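Local coordinates for protocadherin gamma-B3 (Homo sapiens, PDB 5K8R), which probably mediates calcium-dependent cell adhesion and may help to establish and maintain specific neuronal connections in the brain, at residues 108-113 / 198-203; 122-127 / 162-167; 145-150 / 166-171; 171-176 / 202-207. All coordinates share one frame; numbering follows the deposited sequence.

Contact 1 of 4, residues 108-113 / 198-203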
loop_
_atom_site.group_PDB
_atom_site.type_symbol
_atom_site.label_atom_id
_atom_site.label_comp_id
_atom_site.label_asym_id
_atom_site.label_seq_id
_atom_site.Cartn_x
_atom_site.Cartn_y
_atom_site.Cartn_z
ATOM N N THR A 108 5.688 -13.299 -20.214
ATOM C CA THR A 108 4.589 -13.039 -19.294
ATOM C C THR A 108 5.144 -12.412 -18.023
ATOM O O THR A 108 6.105 -12.926 -17.444
ATOM C CB THR A 108 3.831 -14.328 -18.954
ATOM O OG1 THR A 108 3.305 -14.912 -20.153
ATOM C CG2 THR A 108 2.690 -14.037 -17.989
ATOM N N GLU A 109 4.544 -11.304 -17.597
ATOM C CA GLU A 109 4.928 -10.659 -16.350
ATOM C C GLU A 109 4.038 -11.145 -15.215
ATOM O O GLU A 109 2.842 -11.385 -15.404
ATOM C CB GLU A 109 4.843 -9.137 -16.471
ATOM C CG GLU A 109 5.930 -8.523 -17.337
ATOM C CD GLU A 109 5.945 -7.010 -17.265
ATOM O OE1 GLU A 109 4.977 -6.431 -16.729
ATOM O OE2 GLU A 109 6.926 -6.400 -17.740
ATOM N N LEU A 110 4.623 -11.281 -14.055
ATOM C CA LEU A 110 3.931 -11.752 -12.900
ATOM C C LEU A 110 4.359 -10.953 -11.694
ATOM O O LEU A 110 5.496 -10.996 -11.328
ATOM C CB LEU A 110 4.325 -13.200 -12.704
ATOM C CG LEU A 110 3.798 -13.944 -11.516
ATOM C CD1 LEU A 110 2.302 -14.022 -11.617
ATOM C CD2 LEU A 110 4.371 -15.324 -11.522
ATOM N N GLU A 111 3.434 -10.234 -11.086
ATOM C CA GLU A 111 3.714 -9.415 -9.915
ATOM C C GLU A 111 3.506 -10.244 -8.653
ATOM O O GLU A 111 2.414 -10.778 -8.428
ATOM C CB GLU A 111 2.827 -8.171 -9.890
ATOM C CG GLU A 111 3.059 -7.211 -11.044
ATOM C CD GLU A 111 2.966 -5.758 -10.618
ATOM O OE1 GLU A 111 2.927 -5.498 -9.396
ATOM O OE2 GLU A 111 2.937 -4.877 -11.503
ATOM N N ILE A 112 4.551 -10.349 -7.836
ATOM C CA ILE A 112 4.516 -11.091 -6.582
ATOM C C ILE A 112 5.157 -10.230 -5.505
ATOM O O ILE A 112 6.285 -9.754 -5.677
ATOM C CB ILE A 112 5.248 -12.444 -6.695
ATOM C CG1 ILE A 112 4.575 -13.337 -7.740
ATOM C CG2 ILE A 112 5.299 -13.136 -5.342
ATOM C CD1 ILE A 112 5.298 -14.646 -7.981
ATOM N N SER A 113 4.444 -10.029 -4.399
ATOM C CA SER A 113 4.986 -9.235 -3.307
ATOM C C SER A 113 6.053 -10.019 -2.554
ATOM O O SER A 113 6.013 -11.250 -2.474
ATOM C CB SER A 113 3.878 -8.811 -2.344
ATOM O OG SER A 113 3.571 -9.850 -1.431
ATOM N N ILE A 198 8.996 -15.961 -18.209
ATOM C CA ILE A 198 8.196 -15.393 -17.130
ATOM C C ILE A 198 9.074 -14.403 -16.381
ATOM O O ILE A 198 10.051 -14.798 -15.731
ATOM C CB ILE A 198 7.655 -16.472 -16.185
ATOM C CG1 ILE A 198 6.858 -17.518 -16.967
ATOM C CG2 ILE A 198 6.794 -15.843 -15.099
ATOM C CD1 ILE A 198 6.425 -18.699 -16.130
ATOM N N ARG A 199 8.734 -13.120 -16.469
ATOM C CA ARG A 199 9.437 -12.070 -15.737
ATOM C C ARG A 199 8.664 -11.799 -14.451
ATOM O O ARG A 199 7.669 -11.069 -14.450
ATOM C CB ARG A 199 9.586 -10.808 -16.581
ATOM C CG ARG A 199 10.190 -9.634 -15.818
ATOM C CD ARG A 199 10.636 -8.504 -16.738
ATOM N NE ARG A 199 9.561 -8.018 -17.599
ATOM C CZ ARG A 199 9.468 -8.283 -18.898
ATOM N NH1 ARG A 199 10.388 -9.031 -19.492
ATOM N NH2 ARG A 199 8.456 -7.799 -19.605
ATOM N N VAL A 200 9.118 -12.403 -13.359
ATOM C CA VAL A 200 8.545 -12.155 -12.042
ATOM C C VAL A 200 9.080 -10.827 -11.524
ATOM O O VAL A 200 10.285 -10.676 -11.300
ATOM C CB VAL A 200 8.873 -13.297 -11.070
ATOM C CG1 VAL A 200 8.348 -12.973 -9.678
ATOM C CG2 VAL A 200 8.296 -14.609 -11.576
ATOM N N ILE A 201 8.186 -9.861 -11.342
ATOM C CA ILE A 201 8.535 -8.560 -10.783
ATOM C C ILE A 201 8.120 -8.556 -9.318
ATOM O O ILE A 201 6.951 -8.799 -8.992
ATOM C CB ILE A 201 7.870 -7.415 -11.564
ATOM C CG1 ILE A 201 8.363 -6.058 -11.057
ATOM C CG2 ILE A 201 6.354 -7.522 -11.493
ATOM C CD1 ILE A 201 8.004 -4.900 -11.963
ATOM N N VAL A 202 9.080 -8.292 -8.435
ATOM C CA VAL A 202 8.850 -8.370 -6.996
ATOM C C VAL A 202 8.183 -7.075 -6.541
ATOM O O VAL A 202 8.795 -6.005 -6.576
ATOM C CB VAL A 202 10.155 -8.619 -6.231
ATOM C CG1 VAL A 202 9.871 -8.851 -4.755
ATOM C CG2 VAL A 202 10.901 -9.802 -6.831
ATOM N N ALA A 203 6.929 -7.172 -6.108
ATOM C CA ALA A 203 6.227 -6.007 -5.587
ATOM C C ALA A 203 6.775 -5.629 -4.216
ATOM O O ALA A 203 7.048 -6.493 -3.378
ATOM C CB ALA A 203 4.727 -6.282 -5.500
#
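Val200 spreads its two methyls like a fork on the face it shares with Leu110 and Ile112. CG2 of Val200 lies 4.0 Å from CD2 of Leu110, the two side chains running side by side, while CG1 of Val200 meets CD1 of Ile112 at 3.9 Å. Toward Thr108, CG2 of Ile198 rests against CB of Leu110. Val200 and the isoleucines, branched at CB, present two groups each to this layer, and Phe148 presses on both Val200 and Ile112 from the opposing sheet. Strands 107-113 and 193-203, the first and last long strands of the second cadherin repeat's Greek-key sandwich, run parallel at the edge of one sheet. Five backbone bonds hold the register, among them Ala203 N to Ile112 O at 2.7 Å. On the face of Glu109 and Glu111 the bumps are longer. The aliphatic stem of Glu111 lies alongside Ile201, CG to CG2 at 3.3 Å. Arg199 bends at chi3 (56°) to bring NE and NH2 side-on to one oxygen of Glu109, OE2, with NH2 2.8 Å from OE2 and the two flat groups nearly perpendicular. An alanine at Arg199 would probably leave the Glu109 carboxylate without its mate and free to turn. Farther along, the small Ala203 CB tucks 3.7 Å from CA of Ser113, and His296 of the second subunit packs on Ala203.

Contact 2 of 4, residues 122-127 / 162-167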
loop_
_atom_site.group_PDB
_atom_site.type_symbol
_atom_site.label_atom_id
_atom_site.label_comp_id
_atom_site.label_asym_id
_atom_site.label_seq_id
_atom_site.Cartn_x
_atom_site.Cartn_y
_atom_site.Cartn_z
ATOM N N PHE A 122 1.440 -19.991 -7.290
ATOM C CA PHE A 122 0.934 -19.016 -8.242
ATOM C C PHE A 122 0.571 -19.721 -9.540
ATOM O O PHE A 122 1.315 -20.583 -10.019
ATOM C CB PHE A 122 1.965 -17.915 -8.505
ATOM C CG PHE A 122 2.520 -17.302 -7.254
ATOM C CD1 PHE A 122 1.862 -16.259 -6.626
ATOM C CD2 PHE A 122 3.699 -17.777 -6.700
ATOM C CE1 PHE A 122 2.370 -15.696 -5.471
ATOM C CE2 PHE A 122 4.212 -17.218 -5.546
ATOM C CZ PHE A 122 3.547 -16.176 -4.929
ATOM N N ALA A 123 -0.574 -19.347 -10.103
ATOM C CA ALA A 123 -1.067 -19.999 -11.307
ATOM C C ALA A 123 -0.255 -19.580 -12.526
ATOM O O ALA A 123 0.090 -18.408 -12.693
ATOM C CB ALA A 123 -2.543 -19.665 -11.523
ATOM N N LEU A 124 0.049 -20.553 -13.380
ATOM C CA LEU A 124 0.738 -20.316 -14.640
ATOM C C LEU A 124 -0.179 -20.686 -15.795
ATOM O O LEU A 124 -0.964 -21.635 -15.698
ATOM C CB LEU A 124 2.036 -21.120 -14.728
ATOM C CG LEU A 124 3.167 -20.674 -13.803
ATOM C CD1 LEU A 124 4.409 -21.518 -14.037
ATOM C CD2 LEU A 124 3.463 -19.199 -14.014
ATOM N N GLU A 125 -0.079 -19.934 -16.887
ATOM C CA GLU A 125 -0.880 -20.232 -18.065
ATOM C C GLU A 125 -0.407 -21.531 -18.705
ATOM O O GLU A 125 0.790 -21.725 -18.935
ATOM C CB GLU A 125 -0.799 -19.087 -19.072
ATOM C CG GLU A 125 -1.548 -19.366 -20.362
ATOM C CD GLU A 125 -1.726 -18.129 -21.215
ATOM O OE1 GLU A 125 -0.922 -17.183 -21.074
ATOM O OE2 GLU A 125 -2.677 -18.103 -22.022
ATOM N N SER A 126 -1.352 -22.423 -18.984
ATOM C CA SER A 126 -1.025 -23.697 -19.599
ATOM C C SER A 126 -0.824 -23.531 -21.103
ATOM O O SER A 126 -1.270 -22.558 -21.716
ATOM C CB SER A 126 -2.126 -24.722 -19.321
ATOM O OG SER A 126 -1.784 -25.993 -19.843
ATOM N N ALA A 127 -0.131 -24.500 -21.693
ATOM C CA ALA A 127 0.088 -24.496 -23.129
ATOM C C ALA A 127 -1.108 -25.110 -23.850
ATOM O O ALA A 127 -1.859 -25.916 -23.294
ATOM C CB ALA A 127 1.365 -25.256 -23.482
ATOM N N PRO A 162 0.607 -26.455 -15.086
ATOM C CA PRO A 162 1.702 -26.153 -14.160
ATOM C C PRO A 162 1.357 -25.063 -13.158
ATOM O O PRO A 162 0.436 -24.267 -13.371
ATOM C CB PRO A 162 2.820 -25.700 -15.104
ATOM C CG PRO A 162 2.072 -24.992 -16.201
ATOM C CD PRO A 162 0.722 -25.682 -16.335
ATOM N N GLU A 163 2.104 -25.023 -12.058
ATOM C CA GLU A 163 1.988 -23.981 -11.050
ATOM C C GLU A 163 3.378 -23.620 -10.555
ATOM O O GLU A 163 4.210 -24.502 -10.316
ATOM C CB GLU A 163 1.113 -24.421 -9.866
ATOM C CG GLU A 163 -0.373 -24.486 -10.168
ATOM C CD GLU A 163 -1.192 -24.900 -8.959
ATOM O OE1 GLU A 163 -0.614 -25.488 -8.022
ATOM O OE2 GLU A 163 -2.413 -24.635 -8.947
ATOM N N LEU A 164 3.624 -22.322 -10.413
ATOM C CA LEU A 164 4.888 -21.843 -9.879
ATOM C C LEU A 164 4.846 -21.876 -8.357
ATOM O O LEU A 164 3.845 -21.499 -7.745
ATOM C CB LEU A 164 5.164 -20.422 -10.372
ATOM C CG LEU A 164 6.593 -19.894 -10.276
ATOM C CD1 LEU A 164 7.517 -20.698 -11.179
ATOM C CD2 LEU A 164 6.630 -18.418 -10.640
ATOM N N VAL A 165 5.931 -22.340 -7.743
ATOM C CA VAL A 165 6.000 -22.461 -6.292
ATOM C C VAL A 165 7.244 -21.738 -5.792
ATOM O O VAL A 165 8.316 -21.820 -6.404
ATOM C CB VAL A 165 5.988 -23.938 -5.834
ATOM C CG1 VAL A 165 7.141 -24.713 -6.444
ATOM C CG2 VAL A 165 6.015 -24.033 -4.314
ATOM N N LEU A 166 7.091 -21.015 -4.687
ATOM C CA LEU A 166 8.179 -20.261 -4.081
ATOM C C LEU A 166 8.858 -21.124 -3.023
ATOM O O LEU A 166 8.218 -21.532 -2.048
ATOM C CB LEU A 166 7.648 -18.969 -3.460
ATOM C CG LEU A 166 8.672 -17.968 -2.926
ATOM C CD1 LEU A 166 9.347 -17.242 -4.077
ATOM C CD2 LEU A 166 8.014 -16.984 -1.971
ATOM N N LYS A 167 10.148 -21.400 -3.214
ATOM C CA LYS A 167 10.908 -22.194 -2.260
ATOM C C LYS A 167 11.890 -21.374 -1.433
ATOM O O LYS A 167 12.415 -21.888 -0.441
ATOM C CB LYS A 167 11.665 -23.317 -2.984
ATOM C CG LYS A 167 12.632 -22.839 -4.050
ATOM C CD LYS A 167 13.401 -24.007 -4.643
ATOM C CE LYS A 167 14.371 -23.544 -5.715
ATOM N NZ LYS A 167 15.130 -24.680 -6.307
HETATM O O HOH W 1 -2.126 -22.725 -12.887
#
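Phe122 and Leu164 are joined by two backbone hydrogen bonds, Phe122 N to Leu164 O and Leu164 N to Phe122 O, both 2.9 Å. They make the hydrogen-bonded pair of an antiparallel ladder between strands 121-123 and 160-166, in the three-stranded sheet of the second cadherin repeat. Beyond Ala123 the chains separate, and a water takes over, accepting from Leu124 N at 3.1 Å. It lies 3.0 Å from Pro162 O, to which it can donate. A proline suits this end: its carbonyl takes the water while its ring packs against Leu124, and no N-H is needed.

Apolar contacts accompany these bonds. Leu124, its CG anti to the carbonyl carbon (chi1 -70°), turns its branch across Leu164, so that CD1 of Leu124 comes 3.9 Å from CB of Leu164. CB of Leu124 also meets CG of the Pro162 ring at 4.1 Å. CE2 of Phe122 comes 4.4 Å from CB of Leu166, which lies at the ring's edge, while Ile112 packs against the same ring. Past the water, Ser126 N bonds to Asn253 of the second subunit. The chemistry is consistent with direct pairing at Phe122 giving way to a water-bridged exit toward that subunit.

Contact 3 of 4, residues 145-150 / 166-171. With CA (calcium ion), chain I.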
loop_
_atom_site.group_PDB
_atom_site.type_symbol
_atom_site.label_atom_id
_atom_site.label_comp_id
_atom_site.label_asym_id
_atom_site.label_seq_id
_atom_site.Cartn_x
_atom_site.Cartn_y
_atom_site.Cartn_z
ATOM N N ASP A 145 16.025 -22.397 -10.916
ATOM C CA ASP A 145 16.137 -21.059 -10.361
ATOM C C ASP A 145 16.238 -21.182 -8.846
ATOM O O ASP A 145 15.539 -22.012 -8.245
ATOM C CB ASP A 145 14.935 -20.182 -10.738
ATOM C CG ASP A 145 15.129 -18.728 -10.352
ATOM O OD1 ASP A 145 14.803 -18.368 -9.201
ATOM O OD2 ASP A 145 15.608 -17.945 -11.201
ATOM N N PRO A 146 17.096 -20.383 -8.205
ATOM C CA PRO A 146 17.277 -20.524 -6.749
ATOM C C PRO A 146 16.048 -20.162 -5.933
ATOM O O PRO A 146 15.942 -20.609 -4.784
ATOM C CB PRO A 146 18.442 -19.571 -6.443
ATOM C CG PRO A 146 19.136 -19.373 -7.755
ATOM C CD PRO A 146 18.056 -19.433 -8.790
ATOM N N HIS A 147 15.117 -19.379 -6.477
ATOM C CA HIS A 147 13.957 -18.924 -5.720
ATOM C C HIS A 147 12.662 -19.633 -6.078
ATOM O O HIS A 147 11.812 -19.808 -5.203
ATOM C CB HIS A 147 13.753 -17.415 -5.907
ATOM C CG HIS A 147 14.798 -16.576 -5.241
ATOM N ND1 HIS A 147 16.045 -16.365 -5.789
ATOM C CD2 HIS A 147 14.782 -15.895 -4.071
ATOM C CE1 HIS A 147 16.751 -15.589 -4.987
ATOM N NE2 HIS A 147 16.007 -15.290 -3.937
ATOM N N PHE A 148 12.484 -20.042 -7.331
ATOM C CA PHE A 148 11.225 -20.608 -7.793
ATOM C C PHE A 148 11.429 -22.018 -8.323
ATOM O O PHE A 148 12.426 -22.308 -8.992
ATOM C CB PHE A 148 10.597 -19.741 -8.889
ATOM C CG PHE A 148 10.190 -18.375 -8.424
ATOM C CD1 PHE A 148 8.918 -18.149 -7.927
ATOM C CD2 PHE A 148 11.079 -17.315 -8.487
ATOM C CE1 PHE A 148 8.540 -16.892 -7.501
ATOM C CE2 PHE A 148 10.706 -16.055 -8.061
ATOM C CZ PHE A 148 9.435 -15.844 -7.567
ATOM N N SER A 149 10.475 -22.888 -8.017
ATOM C CA SER A 149 10.353 -24.209 -8.612
ATOM C C SER A 149 8.978 -24.326 -9.263
ATOM O O SER A 149 8.186 -23.379 -9.270
ATOM C CB SER A 149 10.568 -25.310 -7.570
ATOM O OG SER A 149 11.924 -25.372 -7.164
ATOM N N LEU A 150 8.691 -25.504 -9.805
ATOM C CA LEU A 150 7.435 -25.749 -10.495
ATOM C C LEU A 150 6.835 -27.061 -10.016
ATOM O O LEU A 150 7.545 -28.057 -9.857
ATOM C CB LEU A 150 7.637 -25.781 -12.017
ATOM C CG LEU A 150 6.403 -25.972 -12.904
ATOM C CD1 LEU A 150 6.488 -25.076 -14.127
ATOM C CD2 LEU A 150 6.258 -27.426 -13.328
ATOM N N LEU A 166 7.091 -21.015 -4.687
ATOM C CA LEU A 166 8.179 -20.261 -4.081
ATOM C C LEU A 166 8.858 -21.124 -3.023
ATOM O O LEU A 166 8.218 -21.532 -2.048
ATOM C CB LEU A 166 7.648 -18.969 -3.460
ATOM C CG LEU A 166 8.672 -17.968 -2.926
ATOM C CD1 LEU A 166 9.347 -17.242 -4.077
ATOM C CD2 LEU A 166 8.014 -16.984 -1.971
ATOM N N LYS A 167 10.148 -21.400 -3.214
ATOM C CA LYS A 167 10.908 -22.194 -2.260
ATOM C C LYS A 167 11.890 -21.374 -1.433
ATOM O O LYS A 167 12.415 -21.888 -0.441
ATOM C CB LYS A 167 11.665 -23.317 -2.984
ATOM C CG LYS A 167 12.632 -22.839 -4.050
ATOM C CD LYS A 167 13.401 -24.007 -4.643
ATOM C CE LYS A 167 14.371 -23.544 -5.715
ATOM N NZ LYS A 167 15.130 -24.680 -6.307
ATOM N N ALA A 168 12.148 -20.122 -1.811
ATOM C CA ALA A 168 13.010 -19.223 -1.060
ATOM C C ALA A 168 12.366 -17.843 -1.057
ATOM O O ALA A 168 11.799 -17.425 -2.076
ATOM C CB ALA A 168 14.421 -19.144 -1.658
ATOM N N PRO A 169 12.432 -17.123 0.063
ATOM C CA PRO A 169 11.744 -15.829 0.150
ATOM C C PRO A 169 12.278 -14.826 -0.863
ATOM O O PRO A 169 13.410 -14.918 -1.341
ATOM C CB PRO A 169 12.027 -15.370 1.587
ATOM C CG PRO A 169 12.365 -16.623 2.329
ATOM C CD PRO A 169 13.068 -17.499 1.336
ATOM N N LEU A 170 11.431 -13.854 -1.189
ATOM C CA LEU A 170 11.777 -12.781 -2.108
ATOM C C LEU A 170 12.158 -11.525 -1.334
ATOM O O LEU A 170 11.698 -11.300 -0.212
ATOM C CB LEU A 170 10.615 -12.472 -3.055
ATOM C CG LEU A 170 10.159 -13.596 -3.986
ATOM C CD1 LEU A 170 9.000 -13.131 -4.855
ATOM C CD2 LEU A 170 11.313 -14.086 -4.846
ATOM N N ASP A 171 13.018 -10.717 -1.946
ATOM C CA ASP A 171 13.489 -9.473 -1.352
ATOM C C ASP A 171 13.742 -8.470 -2.469
ATOM O O ASP A 171 14.770 -8.523 -3.144
ATOM C CB ASP A 171 14.769 -9.709 -0.550
ATOM C CG ASP A 171 15.182 -8.493 0.257
ATOM O OD1 ASP A 171 14.349 -7.579 0.425
ATOM O OD2 ASP A 171 16.340 -8.455 0.723
HETATM CA CA CA I . 12.585 -6.774 1.758
HETATM O O HOH W 2 12.852 -9.157 2.453
#
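The ring of Phe148 carries CD1 of Leu166 over one face, a CH-pi contact with the methyl 4.0 Å from the centroid and 28° off the normal. CD2 of Leu170 reaches the same ring obliquely, 3.7 Å from CZ, its side chain crossing Phe148 at about a right angle. The His147 ring is met instead at its edge: Pro169 O lies in its plane, 3.2 Å from CD2 of His147, and this ring also meets that of His178 on strand 177-186.

Strand 148-154 here pairs with the end of strand 160-166, Phe148 and Leu166 forming a non-hydrogen-bonded antiparallel pair in the second cadherin repeat. A large flat residue suits the place of Phe148, because its side chain also touches Leu164 of its own sheet and Val200 and Leu180 of the other. An alanine at Phe148 would probably open a gap beside the methyls of Leu166 and Leu170 and leave Val200 and Leu164 without the ring they both touch.

The backbone adds the bond of Lys167 N to His147 O, 3.0 Å, and a weak one from Ala168 N to the same oxygen. Lys167 takes the crowded position at chi1 (59°), which runs its extended chain over that carbonyl, CG 3.3 Å from His147 O, to a weak bond between NZ and Ser149 OG. Asp145 OD1 accepts from His147 N, two residues on, which makes an Asx turn. Beyond Leu170, Asp171 OD1 binds a calcium ion at 2.4 Å, so the packing of Leu170 on Phe148 is likely to fix the place of this ligand.

Contact 4 of 4, residues 171-176 / 202-207. With CA (calcium ion), chain J; CA (calcium ion), chain I; CA (calcium ion), chain H.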
loop_
_atom_site.group_PDB
_atom_site.type_symbol
_atom_site.label_atom_id
_atom_site.label_comp_id
_atom_site.label_asym_id
_atom_site.label_seq_id
_atom_site.Cartn_x
_atom_site.Cartn_y
_atom_site.Cartn_z
ATOM N N ASP A 171 13.018 -10.717 -1.946
ATOM C CA ASP A 171 13.489 -9.473 -1.352
ATOM C C ASP A 171 13.742 -8.470 -2.469
ATOM O O ASP A 171 14.770 -8.523 -3.144
ATOM C CB ASP A 171 14.769 -9.709 -0.550
ATOM C CG ASP A 171 15.182 -8.493 0.257
ATOM O OD1 ASP A 171 14.349 -7.579 0.425
ATOM O OD2 ASP A 171 16.340 -8.455 0.723
ATOM N N ARG A 172 12.793 -7.561 -2.664
ATOM C CA ARG A 172 12.894 -6.577 -3.698
ATOM C C ARG A 172 14.111 -5.740 -3.501
ATOM O O ARG A 172 14.689 -5.235 -4.422
ATOM C CB ARG A 172 11.673 -5.696 -3.703
ATOM C CG ARG A 172 11.697 -4.693 -4.819
ATOM C CD ARG A 172 10.752 -3.537 -4.587
ATOM N NE ARG A 172 11.308 -2.498 -3.736
ATOM C CZ ARG A 172 12.254 -1.651 -4.098
ATOM N NH1 ARG A 172 12.775 -1.697 -5.295
ATOM N NH2 ARG A 172 12.687 -0.758 -3.256
ATOM N N GLU A 173 14.527 -5.595 -2.248
ATOM C CA GLU A 173 15.717 -4.805 -1.933
ATOM C C GLU A 173 16.979 -5.508 -2.431
ATOM O O GLU A 173 17.990 -4.870 -2.725
ATOM C CB GLU A 173 15.811 -4.554 -0.427
ATOM C CG GLU A 173 14.683 -3.702 0.132
ATOM C CD GLU A 173 13.434 -4.509 0.424
ATOM O OE1 GLU A 173 13.559 -5.718 0.713
ATOM O OE2 GLU A 173 12.326 -3.934 0.365
ATOM N N GLU A 174 16.899 -6.831 -2.520
ATOM C CA GLU A 174 17.994 -7.677 -2.975
ATOM C C GLU A 174 17.921 -7.986 -4.463
ATOM O O GLU A 174 18.941 -7.924 -5.156
ATOM C CB GLU A 174 18.008 -8.991 -2.183
ATOM C CG GLU A 174 19.109 -9.960 -2.587
ATOM C CD GLU A 174 20.475 -9.551 -2.064
ATOM O OE1 GLU A 174 20.541 -8.634 -1.219
ATOM O OE2 GLU A 174 21.481 -10.151 -2.498
ATOM N N GLN A 175 16.735 -8.313 -4.972
ATOM C CA GLN A 175 16.551 -8.620 -6.384
ATOM C C GLN A 175 15.113 -8.317 -6.790
ATOM O O GLN A 175 14.190 -9.041 -6.396
ATOM C CB GLN A 175 16.901 -10.081 -6.668
ATOM C CG GLN A 175 16.963 -10.432 -8.145
ATOM C CD GLN A 175 17.449 -11.848 -8.385
ATOM O OE1 GLN A 175 17.847 -12.548 -7.454
ATOM N NE2 GLN A 175 17.419 -12.279 -9.642
ATOM N N PRO A 176 14.881 -7.254 -7.566
ATOM C CA PRO A 176 13.504 -6.874 -7.909
ATOM C C PRO A 176 12.901 -7.658 -9.063
ATOM O O PRO A 176 11.688 -7.546 -9.291
ATOM C CB PRO A 176 13.641 -5.392 -8.275
ATOM C CG PRO A 176 15.021 -5.287 -8.831
ATOM C CD PRO A 176 15.866 -6.275 -8.060
ATOM N N VAL A 202 9.080 -8.292 -8.435
ATOM C CA VAL A 202 8.850 -8.370 -6.996
ATOM C C VAL A 202 8.183 -7.075 -6.541
ATOM O O VAL A 202 8.795 -6.005 -6.576
ATOM C CB VAL A 202 10.155 -8.619 -6.231
ATOM C CG1 VAL A 202 9.871 -8.851 -4.755
ATOM C CG2 VAL A 202 10.901 -9.802 -6.831
ATOM N N ALA A 203 6.929 -7.172 -6.108
ATOM C CA ALA A 203 6.227 -6.007 -5.587
ATOM C C ALA A 203 6.775 -5.629 -4.216
ATOM O O ALA A 203 7.048 -6.493 -3.378
ATOM C CB ALA A 203 4.727 -6.282 -5.500
ATOM N N ASP A 204 6.927 -4.327 -3.989
ATOM C CA ASP A 204 7.541 -3.835 -2.763
ATOM C C ASP A 204 6.590 -3.957 -1.580
ATOM O O ASP A 204 5.382 -3.739 -1.706
ATOM C CB ASP A 204 7.966 -2.376 -2.925
ATOM C CG ASP A 204 8.688 -1.839 -1.700
ATOM O OD1 ASP A 204 9.614 -2.518 -1.208
ATOM O OD2 ASP A 204 8.325 -0.743 -1.227
ATOM N N ALA A 205 7.150 -4.305 -0.426
ATOM C CA ALA A 205 6.444 -4.272 0.843
ATOM C C ALA A 205 7.201 -3.376 1.812
ATOM O O ALA A 205 8.407 -3.157 1.674
ATOM C CB ALA A 205 6.285 -5.676 1.436
ATOM N N ASN A 206 6.479 -2.852 2.800
ATOM C CA ASN A 206 7.068 -1.932 3.773
ATOM C C ASN A 206 7.726 -2.710 4.915
ATOM O O ASN A 206 7.352 -2.608 6.083
ATOM C CB ASN A 206 6.010 -0.969 4.296
ATOM C CG ASN A 206 6.615 0.219 5.017
ATOM O OD1 ASN A 206 7.516 0.879 4.499
ATOM N ND2 ASN A 206 6.133 0.488 6.222
ATOM N N ASP A 207 8.735 -3.500 4.552
ATOM C CA ASP A 207 9.462 -4.324 5.506
ATOM C C ASP A 207 10.746 -3.666 5.998
ATOM O O ASP A 207 11.565 -4.333 6.640
ATOM C CB ASP A 207 9.775 -5.693 4.893
ATOM C CG ASP A 207 10.386 -5.592 3.506
ATOM O OD1 ASP A 207 10.973 -4.541 3.176
ATOM O OD2 ASP A 207 10.282 -6.576 2.742
HETATM CA CA CA J . 10.667 -3.622 0.884
HETATM CA CA CA I . 12.585 -6.774 1.758
HETATM CA CA CA H . 9.767 1.713 4.661
HETATM O O HOH W 2 12.852 -9.157 2.453
#
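Glu173 and Asp207 owe their meeting to two torsions: the Glu173 chain bends at chi2 (83°), and Asp207 puts CG between its backbone N and carbonyl carbon (chi1 49°). Each carboxylate thereby spans the same two calcium ions. This is the calcium-binding linker of cadherins, built from the Asp-Arg-Glu motif of residues 171-173 and the Asp-X-Asn-Asp-Asn run beginning at Asp204, between the second and third repeats.

Asp207 binds one ion through OD1 and the other through OD2, both at 2.5 Å. Glu173 gives one oxygen to each ion, though its modelled bonds are unusually short and their lengths doubtful. The ion bound by Asp207 OD1 also takes Asp204 OD1 and, at 2.4 Å, the backbone oxygen of Ala205; the other takes Asp171 and a water. Glu114 serves both ions, and Asp240, from the next repeat, joins the ion bound by Asp207 OD1. Acidic residues suit these places because their oxygens can be shared between cations. Asn206 belongs to the site of a third calcium ion.

Arg172 sets a positive charge beside this acidic cluster: bent at chi3, it brings NE 3.0 Å from Asp204 OD1, meeting that oxygen from 59° out of the carboxylate plane, a salt bridge on an oxygen already held by calcium. Such a bond would probably steady the Asp204 carboxylate, whose second oxygen, OD2, is hydrogen-bonded to Glu241. Asp171 O accepts from both Glu174 N and Gln175 N, curling the chain into a short turn. Past it, Val202 N donates almost straight to Pro176 O at 2.8 Å.

Overall arrangement
From the N terminus, strand 107-113 opens contact 1, which closes only when strand 193-203 arrives, enclosing nearly the whole second cadherin repeat. Contacts 2 and 3 both lie within that loop and end on the same stretch, contact 3 starting at 145-150 inside the loop of contact 2; the two share Leu166 and Lys167. Contact 4 starts at Asp171, where contact 3 ends, and finishes just past contact 1, sharing Val202 and Ala203. Contacts 2 and 3 build one sheet, contact 1 the other; between them Ile112 meets Phe122 and Phe148, and Val200 meets Phe148. Contact 4 joins this sandwich to the calcium linker leading into the third repeat.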